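PDB 4K7C: aminopeptidase C from Lactobacillus rhamnosus, which probably removes amino-terminal residues from peptides as a cysteine aminopeptidase of the papain-like peptidase C1 family. Local coordinates for residues D270-Y273 and K274-Y277. Residues are numbered along the deposited sequence; the frame is centred on the assembly and turned at random.
Sequences DKPY and KHLY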
ATOM      1  N   ASP A 270      -4.168 -44.991  28.447  1.00 28.40           N
ATOM      2  CA  ASP A 270      -3.974 -44.518  29.821  1.00 27.65           C
ATOM      3  C   ASP A 270      -5.188 -43.721  30.360  1.00 29.30           C
ATOM      4  O   ASP A 270      -5.151 -43.272  31.500  1.00 29.75           O
ATOM      5  CB  ASP A 270      -2.714 -43.631  29.904  1.00 25.27           C
ATOM      6  CG  ASP A 270      -2.827 -42.321  29.062  1.00 26.22           C
ATOM      7  OD1 ASP A 270      -3.330 -42.382  27.890  1.00 26.58           O
ATOM      8  OD2 ASP A 270      -2.352 -41.230  29.546  1.00 24.54           O
ATOM      9  N   LYS A 271      -6.206 -43.471  29.524  1.00 25.06           N
ATOM     10  CA  LYS A 271      -7.331 -42.607  29.893  1.00 24.01           C
ATOM     11  C   LYS A 271      -8.681 -43.255  29.683  1.00 22.48           C
ATOM     12  O   LYS A 271      -9.462 -42.873  28.792  1.00 20.94           O
ATOM     13  CB  LYS A 271      -7.231 -41.272  29.136  1.00 22.79           C
ATOM     14  CG  LYS A 271      -5.966 -40.551  29.396  1.00 22.58           C
ATOM     15  CD  LYS A 271      -5.874 -39.283  28.556  1.00 21.63           C
ATOM     16  CE  LYS A 271      -4.713 -38.376  29.006  1.00 24.45           C
ATOM     17  NZ  LYS A 271      -3.374 -38.754  28.500  1.00 21.18           N
ATOM     18  N   PRO A 272      -9.022 -44.257  30.536  1.00 23.36           N
ATOM     19  CA  PRO A 272     -10.348 -44.770  30.374  1.00 21.49           C
ATOM     20  C   PRO A 272     -11.420 -43.701  30.589  1.00 18.66           C
ATOM     21  O   PRO A 272     -11.229 -42.753  31.387  1.00 19.93           O
ATOM     22  CB  PRO A 272     -10.462 -45.863  31.472  1.00 24.04           C
ATOM     23  CG  PRO A 272      -9.312 -45.659  32.380  1.00 22.93           C
ATOM     24  CD  PRO A 272      -8.249 -44.986  31.566  1.00 24.89           C
ATOM     25  N   TYR A 273     -12.525 -43.925  29.920  1.00 18.71           N
ATOM     26  CA  TYR A 273     -13.658 -43.012  29.895  1.00 21.68           C
ATOM     27  C   TYR A 273     -14.421 -43.012  31.231  1.00 26.40           C
ATOM     28  O   TYR A 273     -14.299 -43.944  32.062  1.00 25.85           O
ATOM     29  CB  TYR A 273     -14.574 -43.347  28.785  1.00 23.96           C
ATOM     30  CG  TYR A 273     -13.995 -43.212  27.383  1.00 24.54           C
ATOM     31  CD1 TYR A 273     -13.312 -42.050  26.993  1.00 28.19           C
ATOM     32  CD2 TYR A 273     -14.191 -44.230  26.403  1.00 28.57           C
ATOM     33  CE1 TYR A 273     -12.795 -41.904  25.707  1.00 28.35           C
ATOM     34  CE2 TYR A 273     -13.661 -44.092  25.121  1.00 28.66           C
ATOM     35  CZ  TYR A 273     -12.961 -42.916  24.792  1.00 28.25           C
ATOM     36  OH  TYR A 273     -12.454 -42.686  23.557  1.00 28.17           O
ATOM     37  N   LYS A 274     -15.204 -41.970  31.436  1.00 25.40           N
ATOM     38  CA  LYS A 274     -16.015 -41.851  32.714  1.00 25.03           C
ATOM     39  C   LYS A 274     -15.165 -41.788  33.965  1.00 26.76           C
ATOM     40  O   LYS A 274     -15.510 -42.341  34.995  1.00 24.82           O
ATOM     41  CB  LYS A 274     -17.005 -43.024  32.831  1.00 27.74           C
ATOM     42  CG  LYS A 274     -17.871 -43.186  31.631  1.00 27.83           C
ATOM     43  CD  LYS A 274     -18.777 -44.381  31.778  1.00 35.18           C
ATOM     44  CE  LYS A 274     -19.991 -44.303  30.888  1.00 38.87           C
ATOM     45  NZ  LYS A 274     -20.747 -45.596  31.121  1.00 45.27           N
ATOM     46  N   HIS A 275     -14.079 -41.036  33.901  1.00 24.51           N
ATOM     47  CA  HIS A 275     -13.317 -40.675  35.039  1.00 26.00           C
ATOM     48  C   HIS A 275     -12.822 -39.245  34.880  1.00 24.96           C
ATOM     49  O   HIS A 275     -12.708 -38.719  33.778  1.00 23.82           O
ATOM     50  CB  HIS A 275     -12.085 -41.602  35.214  1.00 25.67           C
ATOM     51  CG  HIS A 275     -12.442 -43.059  35.428  1.00 29.30           C
ATOM     52  ND1 HIS A 275     -12.989 -43.526  36.622  1.00 27.66           N
ATOM     53  CD2 HIS A 275     -12.471 -44.104  34.574  1.00 30.12           C
ATOM     54  CE1 HIS A 275     -13.280 -44.812  36.506  1.00 30.82           C
ATOM     55  NE2 HIS A 275     -12.978 -45.195  35.276  1.00 31.58           N
ATOM     56  N   LEU A 276     -12.420 -38.688  36.004  1.00 21.99           N
ATOM     57  CA  LEU A 276     -11.757 -37.423  36.033  1.00 23.45           C
ATOM     58  C   LEU A 276     -10.272 -37.458  36.047  1.00 21.46           C
ATOM     59  O   LEU A 276      -9.611 -38.301  36.723  1.00 22.30           O
ATOM     60  CB  LEU A 276     -12.155 -36.630  37.263  1.00 23.43           C
ATOM     61  CG  LEU A 276     -13.549 -36.113  37.295  1.00 23.99           C
ATOM     62  CD1 LEU A 276     -13.722 -35.343  38.611  1.00 26.45           C
ATOM     63  CD2 LEU A 276     -13.898 -35.196  36.121  1.00 24.17           C
ATOM     64  N   TYR A 277      -9.722 -36.474  35.333  1.00 23.44           N
ATOM     65  CA  TYR A 277      -8.293 -36.315  35.177  1.00 20.26           C
ATOM     66  C   TYR A 277      -7.829 -34.930  35.496  1.00 20.25           C
ATOM     67  O   TYR A 277      -8.566 -33.966  35.275  1.00 21.69           O
ATOM     68  CB  TYR A 277      -7.858 -36.673  33.695  1.00 21.56           C
ATOM     69  CG  TYR A 277      -8.185 -38.068  33.321  1.00 19.34           C
ATOM     70  CD1 TYR A 277      -7.232 -39.066  33.480  1.00 21.36           C
ATOM     71  CD2 TYR A 277      -9.432 -38.417  32.879  1.00 20.36           C
ATOM     72  CE1 TYR A 277      -7.540 -40.390  33.205  1.00 21.74           C
ATOM     73  CE2 TYR A 277      -9.770 -39.732  32.604  1.00 19.96           C
ATOM     74  CZ  TYR A 277      -8.784 -40.718  32.758  1.00 21.81           C
ATOM     75  OH  TYR A 277      -9.191 -42.014  32.522  1.00 22.85           O
TER
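Tyr-277 reaches back to the loop that precedes its own strand and donates a hydrogen bond from OH to the carbonyl oxygen of Pro-272; the 2.4 Å between Tyr-277 OH and Pro-272 O is too short for its exact length to be trusted. The acceptor lies near the plane of the phenol ring, at its edge. With CG beside the backbone N and anti to the carbonyl carbon (chi1 -60°), the ring of Tyr-277 is directed at the loop, and its CE1 comes 4.0 Å from Lys-271 CA. Pro-272 stands at about a right angle to the phenol and sets its CD 3.3 Å from Tyr-277 OH. The case illustrates how a strand side chain can tie down the loop leading into it; here strand 275-279 runs between strands 293-295 and 434-436 of a papain-like cysteine peptidase. A phenylalanine in place of Tyr-277 would probably cost the 270-273 loop this hydrogen bond to the strand. Beside the phenol, and crossing Pro-272 obliquely, His-275 brings CD2 to 4.1 Å from Pro-272 CB; its ND1 is hydrogen-bonded to Glu-429. Tyr-273 CB lies 3.1 Å from Lys-274 N across their peptide link, while the side chain heads away onto Asn-265, Pro-267 and Asn-295. Lys-271 bends at its last torsion (chi4 81°) to place NZ 2.9 Å from Asp-270 OD2 in a salt bridge; NZ also bridges to Asp-440, and Asp-270 OD1 is hydrogen-bonded to Thr-268.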